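Methylocystis parvus OBBP MbnE (Methylocystis parvus OBBP, PDB 5ICQ) probably binds methanobactin, a copper-chelating peptide, in the periplasm, as a solute-binding protein of the family 5 type serving its uptake. Local coordinates at residues G64-G72 and L274-Y285; G306-K314 and E575-R586. One frame throughout, in Å; residues are numbered along the deposited sequence.

Overall arrangement
Contact 1 closes first along the chain, joining 64-72 to 274-285, and contact 2 follows in series, joining 306-314 to 575-586; their centres lie about 13 Å apart, on the same side of the chain's centre. Segment 274-285 leads from helix 271-279 into strand 285-288, which together with strands 576-581 and 308-313 forms a three-stranded antiparallel sheet. The two contacts meet where D284 O approaches S581 N at 2.9 Å, a probable hydrogen bond. Strand 65-71, by contrast, edges a separate mixed sheet; contact 1 joins that edge to the segment leading into the three-stranded sheet, and contact 2 brings chain from near the C-terminus back against the middle of the sequence.

Contact 1 of 2, residues G64-G72 and L274-Y285; sequences GRLRVGLPG and LFEAFKAGLIDY. With SO4 (sulfate ion), chain B.
The guanidinium of R67 has the carbonyl oxygen of L282 over the centre of one face, while D284 and a water occupy its edge. At the R65 guanidinium a sulfate, probably from the crystallisation liquor, sets O4 at the edge near the plane, taking bonds from NH1 and NH2. R67 NE gives a bond to D284 OD2 (2.8 Å) and NH2 one to D284 OD1 (2.9 Å), a side-on, two-nitrogen salt bridge. Both oxygens lie close to the guanidinium plane, yet the carboxylate is turned 41° against it, so both are met from above their own plane. Bends at chi2 and chi3 turn NE and NH2 to D284, so that NE meets the same OD2 that the backbone N of R67 bonds at 2.9 Å. OD2 thus accepts two N-H groups from one face of the carboxylate, an environment likely to favour the ionised form. In return, D284 N donates to R67 O (2.9 Å). NH2 also reaches G281 O, and a water links that oxygen to NH1. G281, with positive phi, ends the helix in a Schellman motif.

Farther along, apolar groups take over. I283 CG2 touches G69 N at 3.6 Å, and L274 CD1 lies 3.6 Å from G69 C; the absence of a side chain at G69 leaves room for that methyl. L274 CD2 meets the ring of P71. Two waters bridge G69 to Y285 O, one from its N and one from its O.

The short axes of strand 65-71 and helix 274-279 run nearly antiparallel (162°), 9.2 Å apart at closest. The strand's backbone pairs with strand 262-268, whose F268 is touched by L274, A277 and I283; F278 packs on A579 of strand 576-581.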
loop_
_atom_site.group_PDB
_atom_site.type_symbol
_atom_site.label_atom_id
_atom_site.label_comp_id
_atom_site.label_asym_id
_atom_site.label_seq_id
_atom_site.Cartn_x
_atom_site.Cartn_y
_atom_site.Cartn_z
ATOM N N GLY A 64 15.663 21.674 -16.314
ATOM C CA GLY A 64 16.218 21.657 -14.977
ATOM C C GLY A 64 16.491 20.259 -14.454
ATOM O O GLY A 64 16.067 19.244 -15.014
ATOM N N ARG A 65 17.232 20.212 -13.346
ATOM C CA ARG A 65 17.566 18.966 -12.671
ATOM C C ARG A 65 16.842 18.898 -11.335
ATOM O O ARG A 65 16.959 19.817 -10.517
ATOM C CB ARG A 65 19.075 18.848 -12.449
ATOM C CG ARG A 65 19.483 17.675 -11.545
ATOM C CD ARG A 65 21.013 17.537 -11.403
ATOM N NE ARG A 65 21.660 17.192 -12.669
ATOM C CZ ARG A 65 22.881 16.673 -12.768
ATOM N NH1 ARG A 65 23.586 16.428 -11.670
ATOM N NH2 ARG A 65 23.398 16.390 -13.963
ATOM N N LEU A 66 16.103 17.816 -11.108
ATOM C CA LEU A 66 15.527 17.554 -9.790
ATOM C C LEU A 66 16.500 16.712 -8.979
ATOM O O LEU A 66 16.988 15.688 -9.464
ATOM C CB LEU A 66 14.189 16.822 -9.903
ATOM C CG LEU A 66 13.524 16.348 -8.600
ATOM C CD1 LEU A 66 13.053 17.543 -7.746
ATOM C CD2 LEU A 66 12.359 15.409 -8.919
ATOM N N ARG A 67 16.781 17.135 -7.747
ATOM C CA ARG A 67 17.628 16.368 -6.845
ATOM C C ARG A 67 16.731 15.701 -5.814
ATOM O O ARG A 67 16.114 16.381 -4.980
ATOM C CB ARG A 67 18.687 17.240 -6.171
ATOM C CG ARG A 67 19.802 17.717 -7.106
ATOM C CD ARG A 67 19.437 19.039 -7.751
ATOM N NE ARG A 67 18.927 19.974 -6.755
ATOM C CZ ARG A 67 19.686 20.700 -5.944
ATOM N NH1 ARG A 67 21.010 20.623 -6.017
ATOM N NH2 ARG A 67 19.114 21.512 -5.061
ATOM N N VAL A 68 16.679 14.372 -5.884
ATOM C CA VAL A 68 15.864 13.512 -5.035
ATOM C C VAL A 68 16.785 12.788 -4.062
ATOM O O VAL A 68 17.878 12.349 -4.441
ATOM C CB VAL A 68 15.083 12.503 -5.905
ATOM C CG1 VAL A 68 14.502 11.385 -5.066
ATOM C CG2 VAL A 68 13.993 13.216 -6.689
ATOM N N GLY A 69 16.356 12.684 -2.809
ATOM C CA GLY A 69 17.133 11.980 -1.803
ATOM C C GLY A 69 16.356 10.843 -1.169
ATOM O O GLY A 69 15.195 11.006 -0.776
ATOM N N LEU A 70 16.994 9.687 -1.049
ATOM C CA LEU A 70 16.358 8.486 -0.540
ATOM C C LEU A 70 17.224 7.863 0.542
ATOM O O LEU A 70 18.456 7.931 0.474
ATOM C CB LEU A 70 16.142 7.463 -1.667
ATOM C CG LEU A 70 15.119 7.857 -2.728
ATOM C CD1 LEU A 70 15.179 6.908 -3.923
ATOM C CD2 LEU A 70 13.718 7.884 -2.110
ATOM N N PRO A 71 16.613 7.247 1.549
ATOM C CA PRO A 71 17.401 6.563 2.575
ATOM C C PRO A 71 17.819 5.179 2.105
ATOM O O PRO A 71 17.168 4.555 1.264
ATOM C CB PRO A 71 16.428 6.477 3.756
ATOM C CG PRO A 71 15.098 6.315 3.093
ATOM C CD PRO A 71 15.168 7.094 1.780
ATOM N N GLY A 72 18.927 4.698 2.659
ATOM C CA GLY A 72 19.351 3.345 2.358
ATOM C C GLY A 72 20.328 3.257 1.207
ATOM O O GLY A 72 21.186 4.132 1.039
ATOM N N LEU A 274 20.309 12.554 5.425
ATOM C CA LEU A 274 19.335 12.908 4.395
ATOM C C LEU A 274 18.674 14.246 4.717
ATOM O O LEU A 274 18.528 15.107 3.840
ATOM C CB LEU A 274 18.294 11.791 4.279
ATOM C CG LEU A 274 17.146 11.912 3.263
ATOM C CD1 LEU A 274 17.662 12.237 1.872
ATOM C CD2 LEU A 274 16.321 10.633 3.248
ATOM N N PHE A 275 18.295 14.445 5.985
ATOM C CA PHE A 275 17.687 15.708 6.402
ATOM C C PHE A 275 18.674 16.862 6.296
ATOM O O PHE A 275 18.304 17.959 5.860
ATOM C CB PHE A 275 17.152 15.580 7.833
ATOM C CG PHE A 275 16.336 16.767 8.300
ATOM C CD1 PHE A 275 15.359 17.325 7.486
ATOM C CD2 PHE A 275 16.525 17.298 9.567
ATOM C CE1 PHE A 275 14.599 18.400 7.918
ATOM C CE2 PHE A 275 15.764 18.369 10.006
ATOM C CZ PHE A 275 14.800 18.918 9.182
ATOM N N GLU A 276 19.938 16.639 6.685
ATOM C CA GLU A 276 20.931 17.703 6.576
ATOM C C GLU A 276 21.131 18.129 5.127
ATOM O O GLU A 276 21.309 19.316 4.844
ATOM C CB GLU A 276 22.260 17.261 7.190
ATOM C CG GLU A 276 22.243 17.125 8.714
ATOM C CD GLU A 276 21.795 18.394 9.424
ATOM O OE1 GLU A 276 22.181 19.501 8.985
ATOM O OE2 GLU A 276 21.055 18.283 10.425
ATOM N N ALA A 277 21.111 17.175 4.192
ATOM C CA ALA A 277 21.259 17.540 2.784
ATOM C C ALA A 277 20.100 18.414 2.317
ATOM O O ALA A 277 20.295 19.349 1.530
ATOM C CB ALA A 277 21.368 16.284 1.919
ATOM N N PHE A 278 18.886 18.132 2.798
ATOM C CA PHE A 278 17.749 18.995 2.481
ATOM C C PHE A 278 17.952 20.399 3.045
ATOM O O PHE A 278 17.752 21.401 2.347
ATOM C CB PHE A 278 16.456 18.390 3.025
ATOM C CG PHE A 278 15.248 19.224 2.745
ATOM C CD1 PHE A 278 14.671 19.219 1.483
ATOM C CD2 PHE A 278 14.687 20.020 3.735
ATOM C CE1 PHE A 278 13.555 19.996 1.214
ATOM C CE2 PHE A 278 13.566 20.802 3.468
ATOM C CZ PHE A 278 13.006 20.789 2.209
ATOM N N LYS A 279 18.343 20.494 4.317
ATOM C CA LYS A 279 18.546 21.810 4.912
ATOM C C LYS A 279 19.629 22.599 4.183
ATOM O O LYS A 279 19.527 23.824 4.056
ATOM C CB LYS A 279 18.889 21.670 6.392
ATOM C CG LYS A 279 17.723 21.223 7.250
ATOM C CD LYS A 279 18.008 21.490 8.727
ATOM C CE LYS A 279 19.084 20.576 9.264
ATOM N NZ LYS A 279 19.361 20.834 10.711
ATOM N N ALA A 280 20.650 21.917 3.668
ATOM C CA ALA A 280 21.717 22.582 2.934
ATOM C C ALA A 280 21.327 22.942 1.507
ATOM O O ALA A 280 22.123 23.575 0.811
ATOM C CB ALA A 280 22.972 21.701 2.915
ATOM N N GLY A 281 20.136 22.562 1.048
ATOM C CA GLY A 281 19.727 22.910 -0.301
ATOM C C GLY A 281 20.237 21.987 -1.385
ATOM O O GLY A 281 20.146 22.337 -2.569
ATOM N N LEU A 282 20.766 20.820 -1.017
ATOM C CA LEU A 282 21.266 19.836 -1.969
ATOM C C LEU A 282 20.196 18.861 -2.431
ATOM O O LEU A 282 20.406 18.151 -3.421
ATOM C CB LEU A 282 22.408 19.030 -1.348
ATOM C CG LEU A 282 23.570 19.806 -0.730
ATOM C CD1 LEU A 282 24.520 18.843 -0.032
ATOM C CD2 LEU A 282 24.291 20.613 -1.796
ATOM N N ILE A 283 19.075 18.793 -1.723
ATOM C CA ILE A 283 17.965 17.909 -2.051
ATOM C C ILE A 283 16.711 18.766 -2.095
ATOM O O ILE A 283 16.507 19.613 -1.222
ATOM C CB ILE A 283 17.836 16.770 -1.015
ATOM C CG1 ILE A 283 19.086 15.880 -1.042
ATOM C CG2 ILE A 283 16.569 15.935 -1.261
ATOM C CD1 ILE A 283 19.334 15.168 -2.395
ATOM N N ASP A 284 15.863 18.539 -3.101
ATOM C CA ASP A 284 14.769 19.452 -3.410
ATOM C C ASP A 284 13.447 19.109 -2.725
ATOM O O ASP A 284 12.533 19.945 -2.733
ATOM C CB ASP A 284 14.564 19.495 -4.933
ATOM C CG ASP A 284 15.717 20.192 -5.653
ATOM O OD1 ASP A 284 16.202 21.212 -5.125
ATOM O OD2 ASP A 284 16.136 19.721 -6.732
ATOM N N TYR A 285 13.323 17.929 -2.126
ATOM C CA TYR A 285 12.037 17.406 -1.678
ATOM C C TYR A 285 12.278 16.342 -0.617
ATOM O O TYR A 285 13.237 15.574 -0.721
ATOM C CB TYR A 285 11.250 16.799 -2.859
ATOM C CG TYR A 285 9.932 16.172 -2.453
ATOM C CD1 TYR A 285 9.871 14.850 -2.027
ATOM C CD2 TYR A 285 8.748 16.910 -2.483
ATOM C CE1 TYR A 285 8.682 14.279 -1.640
ATOM C CE2 TYR A 285 7.542 16.334 -2.104
ATOM C CZ TYR A 285 7.527 15.024 -1.675
ATOM O OH TYR A 285 6.351 14.437 -1.287
HETATM S S SO4 B . 26.930 15.093 -12.950
HETATM O O1 SO4 B . 27.246 14.178 -14.040
HETATM O O2 SO4 B . 27.431 14.575 -11.682
HETATM O O3 SO4 B . 27.542 16.397 -13.194
HETATM O O4 SO4 B . 25.484 15.238 -12.882
HETATM O O HOH W 1 22.518 22.526 -4.437
HETATM O O HOH W 2 13.667 13.768 -2.504
HETATM O O HOH W 3 14.523 13.451 0.611
#

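Contact 2 of 2, residues G306-K314 and E575-R586; sequences GRMARESLK and EQWIAHSTDIVR
E311 starts with CG beside its backbone N and then runs extended, whereas H580 (chi1 58°) and R586 each hold CG between backbone N and carbonyl carbon; these torsions bring the three polar ends together on one sheet face. R586 approaches end-on in a two-nitrogen salt bridge: NH2 meets E311 OE1 at 2.9 Å on its syn side and NH1 pairs with OE2, the planes 32° apart. H580 NE2 reaches OE2 on its anti side (2.9 Å), the ring turned 67° from the carboxylate, while ND1 donates to S581 O and fixes the ring's rotation. With an alanine in place of E311, the R586 guanidinium would probably lose its carboxylate mate and H580 NE2 its acceptor. Strands 308-313 and 576-581 are neighbours in an antiparallel sheet, with A309-H580, E311-I578 and L313-Q576 as hydrogen-bonded pairs. L313 CD1 touches I578 CD1 (3.7 Å) and lies over one face of the R586 guanidinium, offset toward its rim. On the sheet's other face R310 CB meets A579 CB at 4.0 Å, and W294 stacks on W577, takes a cation-pi contact from R310 and accepts a hydrogen bond from R310 NH1 at its backbone O. T582 OG1 donates to G306 O (2.8 Å), and T582 N to R307 O.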
loop_
_atom_site.group_PDB
_atom_site.type_symbol
_atom_site.label_atom_id
_atom_site.label_comp_id
_atom_site.label_asym_id
_atom_site.label_seq_id
_atom_site.Cartn_x
_atom_site.Cartn_y
_atom_site.Cartn_z
ATOM N N GLY A 306 11.787 31.743 2.927
ATOM C CA GLY A 306 11.039 31.389 1.737
ATOM C C GLY A 306 11.770 30.565 0.692
ATOM O O GLY A 306 11.178 30.270 -0.354
ATOM N N ARG A 307 13.029 30.194 0.923
ATOM C CA ARG A 307 13.723 29.324 -0.026
ATOM C C ARG A 307 13.164 27.903 -0.009
ATOM O O ARG A 307 13.277 27.178 -1.004
ATOM C CB ARG A 307 15.214 29.295 0.284
ATOM C CG ARG A 307 15.985 30.555 -0.148
ATOM C CD ARG A 307 17.439 30.464 0.297
ATOM N NE ARG A 307 17.573 30.671 1.741
ATOM C CZ ARG A 307 18.610 30.261 2.468
ATOM N NH1 ARG A 307 19.610 29.607 1.893
ATOM N NH2 ARG A 307 18.642 30.499 3.775
ATOM N N MET A 308 12.606 27.476 1.118
ATOM C CA MET A 308 11.980 26.166 1.243
ATOM C C MET A 308 10.675 26.321 2.005
ATOM O O MET A 308 10.465 27.308 2.714
ATOM C CB MET A 308 12.906 25.167 1.948
ATOM C CG MET A 308 14.241 24.993 1.258
ATOM S SD MET A 308 15.339 23.936 2.202
ATOM C CE MET A 308 16.940 24.457 1.583
ATOM N N ALA A 309 9.793 25.331 1.862
ATOM C CA ALA A 309 8.488 25.372 2.504
ATOM C C ALA A 309 8.099 23.970 2.946
ATOM O O ALA A 309 8.526 22.980 2.354
ATOM C CB ALA A 309 7.421 25.941 1.552
ATOM N N ARG A 310 7.280 23.879 3.982
ATOM C CA ARG A 310 6.729 22.588 4.361
ATOM C C ARG A 310 5.208 22.653 4.346
ATOM O O ARG A 310 4.612 23.726 4.489
ATOM C CB ARG A 310 7.248 22.138 5.713
ATOM C CG ARG A 310 6.830 22.995 6.876
ATOM C CD ARG A 310 7.092 22.214 8.134
ATOM N NE ARG A 310 6.849 22.976 9.344
ATOM C CZ ARG A 310 6.737 22.425 10.549
ATOM N NH1 ARG A 310 6.834 21.109 10.688
ATOM N NH2 ARG A 310 6.534 23.191 11.610
ATOM N N GLU A 311 4.583 21.498 4.128
ATOM C CA GLU A 311 3.138 21.423 3.958
ATOM C C GLU A 311 2.637 20.093 4.487
ATOM O O GLU A 311 3.368 19.096 4.482
ATOM C CB GLU A 311 2.703 21.505 2.486
ATOM C CG GLU A 311 3.409 22.496 1.603
ATOM C CD GLU A 311 2.811 22.492 0.209
ATOM O OE1 GLU A 311 1.629 22.872 0.076
ATOM O OE2 GLU A 311 3.504 22.078 -0.744
ATOM N N SER A 312 1.365 20.072 4.890
ATOM C CA SER A 312 0.642 18.828 5.154
ATOM C C SER A 312 -0.427 18.666 4.086
ATOM O O SER A 312 -1.212 19.587 3.856
ATOM C CB SER A 312 -0.008 18.830 6.539
ATOM O OG SER A 312 0.965 18.857 7.565
ATOM N N LEU A 313 -0.446 17.514 3.418
ATOM C CA LEU A 313 -1.404 17.268 2.350
ATOM C C LEU A 313 -2.238 16.033 2.660
ATOM O O LEU A 313 -1.765 15.076 3.280
ATOM C CB LEU A 313 -0.701 17.083 0.999
ATOM C CG LEU A 313 0.278 18.178 0.569
ATOM C CD1 LEU A 313 0.935 17.797 -0.756
ATOM C CD2 LEU A 313 -0.427 19.517 0.450
ATOM N N LYS A 314 -3.486 16.057 2.212
ATOM C CA LYS A 314 -4.401 14.944 2.415
ATOM C C LYS A 314 -5.115 14.649 1.109
ATOM O O LYS A 314 -5.469 15.572 0.368
ATOM C CB LYS A 314 -5.440 15.268 3.500
ATOM C CG LYS A 314 -6.171 14.044 4.045
ATOM C CD LYS A 314 -7.318 14.452 4.956
ATOM C CE LYS A 314 -7.787 13.297 5.840
ATOM N NZ LYS A 314 -7.152 11.984 5.499
ATOM N N GLU A 575 -2.479 13.246 7.554
ATOM C CA GLU A 575 -1.923 13.937 6.403
ATOM C C GLU A 575 -0.506 13.462 6.124
ATOM O O GLU A 575 0.177 12.910 6.993
ATOM C CB GLU A 575 -1.912 15.458 6.622
ATOM C CG GLU A 575 -3.286 16.082 6.613
ATOM C CD GLU A 575 -3.813 16.360 8.010
ATOM O OE1 GLU A 575 -2.996 16.508 8.947
ATOM O OE2 GLU A 575 -5.049 16.440 8.164
ATOM N N GLN A 576 -0.068 13.704 4.892
ATOM C CA GLN A 576 1.318 13.494 4.504
ATOM C C GLN A 576 2.121 14.766 4.754
ATOM O O GLN A 576 1.709 15.856 4.347
ATOM C CB GLN A 576 1.398 13.089 3.032
ATOM C CG GLN A 576 2.812 12.711 2.603
ATOM C CD GLN A 576 2.861 12.130 1.204
ATOM O OE1 GLN A 576 1.910 11.484 0.750
ATOM N NE2 GLN A 576 3.967 12.360 0.512
ATOM N N TRP A 577 3.253 14.630 5.443
ATOM C CA TRP A 577 4.107 15.757 5.808
ATOM C C TRP A 577 5.248 15.839 4.798
ATOM O O TRP A 577 6.024 14.885 4.657
ATOM C CB TRP A 577 4.659 15.582 7.229
ATOM C CG TRP A 577 3.587 15.276 8.244
ATOM C CD1 TRP A 577 2.268 15.657 8.189
ATOM C CD2 TRP A 577 3.734 14.512 9.446
ATOM N NE1 TRP A 577 1.591 15.179 9.289
ATOM C CE2 TRP A 577 2.464 14.463 10.069
ATOM C CE3 TRP A 577 4.813 13.860 10.055
ATOM C CZ2 TRP A 577 2.251 13.805 11.280
ATOM C CZ3 TRP A 577 4.599 13.198 11.258
ATOM C CH2 TRP A 577 3.324 13.175 11.856
ATOM N N ILE A 578 5.330 16.956 4.069
ATOM C CA ILE A 578 6.368 17.123 3.058
ATOM C C ILE A 578 7.067 18.465 3.238
ATOM O O ILE A 578 6.564 19.383 3.890
ATOM C CB ILE A 578 5.818 17.000 1.617
ATOM C CG1 ILE A 578 5.003 18.237 1.248
ATOM C CG2 ILE A 578 4.962 15.730 1.461
ATOM C CD1 ILE A 578 4.611 18.292 -0.250
ATOM N N ALA A 579 8.255 18.569 2.648
ATOM C CA ALA A 579 8.963 19.836 2.557
ATOM C C ALA A 579 9.685 19.872 1.224
ATOM O O ALA A 579 10.052 18.827 0.682
ATOM C CB ALA A 579 9.961 20.038 3.706
ATOM N N HIS A 580 9.884 21.079 0.694
ATOM C CA HIS A 580 10.453 21.176 -0.640
ATOM C C HIS A 580 11.036 22.562 -0.872
ATOM O O HIS A 580 10.626 23.543 -0.243
ATOM C CB HIS A 580 9.397 20.874 -1.709
ATOM C CG HIS A 580 8.214 21.781 -1.645
ATOM N ND1 HIS A 580 8.185 23.010 -2.270
ATOM C CD2 HIS A 580 7.018 21.647 -1.022
ATOM C CE1 HIS A 580 7.023 23.594 -2.036
ATOM N NE2 HIS A 580 6.297 22.790 -1.279
ATOM N N SER A 581 12.002 22.626 -1.784
ATOM C CA SER A 581 12.463 23.909 -2.298
ATOM C C SER A 581 11.304 24.654 -2.950
ATOM O O SER A 581 10.424 24.055 -3.571
ATOM C CB SER A 581 13.586 23.692 -3.320
ATOM O OG SER A 581 13.838 24.883 -4.045
ATOM N N THR A 582 11.305 25.984 -2.819
ATOM C CA THR A 582 10.273 26.758 -3.503
ATOM C C THR A 582 10.592 26.974 -4.972
ATOM O O THR A 582 9.767 27.552 -5.690
ATOM C CB THR A 582 10.064 28.118 -2.821
ATOM O OG1 THR A 582 11.328 28.775 -2.675
ATOM C CG2 THR A 582 9.448 27.912 -1.469
ATOM N N ASP A 583 11.754 26.513 -5.429
ATOM C CA ASP A 583 12.100 26.568 -6.839
ATOM C C ASP A 583 11.421 25.480 -7.658
ATOM O O ASP A 583 11.493 25.522 -8.891
ATOM C CB ASP A 583 13.616 26.467 -7.005
ATOM C CG ASP A 583 14.344 27.643 -6.381
ATOM O OD1 ASP A 583 13.704 28.704 -6.203
ATOM O OD2 ASP A 583 15.546 27.508 -6.069
ATOM N N ILE A 584 10.796 24.494 -7.022
ATOM C CA ILE A 584 9.989 23.526 -7.756
ATOM C C ILE A 584 8.538 23.690 -7.335
ATOM O O ILE A 584 8.239 24.071 -6.198
ATOM C CB ILE A 584 10.475 22.073 -7.560
ATOM C CG1 ILE A 584 10.449 21.670 -6.083
ATOM C CG2 ILE A 584 11.873 21.910 -8.150
ATOM C CD1 ILE A 584 10.656 20.147 -5.874
ATOM N N VAL A 585 7.626 23.433 -8.275
ATOM C CA VAL A 585 6.200 23.648 -8.054
ATOM C C VAL A 585 5.421 22.449 -8.581
ATOM O O VAL A 585 5.933 21.627 -9.345
ATOM C CB VAL A 585 5.699 24.946 -8.723
ATOM C CG1 VAL A 585 6.316 26.161 -8.044
ATOM C CG2 VAL A 585 6.051 24.930 -10.166
ATOM N N ARG A 586 4.160 22.371 -8.185
ATOM C CA ARG A 586 3.289 21.262 -8.541
ATOM C C ARG A 586 1.951 21.791 -9.026
ATOM O O ARG A 586 1.649 22.975 -8.846
ATOM C CB ARG A 586 3.086 20.342 -7.333
ATOM C CG ARG A 586 2.293 20.974 -6.222
ATOM C CD ARG A 586 1.886 19.909 -5.230
ATOM N NE ARG A 586 1.016 20.432 -4.189
ATOM C CZ ARG A 586 1.446 21.096 -3.125
ATOM N NH1 ARG A 586 2.746 21.335 -2.962
ATOM N NH2 ARG A 586 0.576 21.528 -2.232
#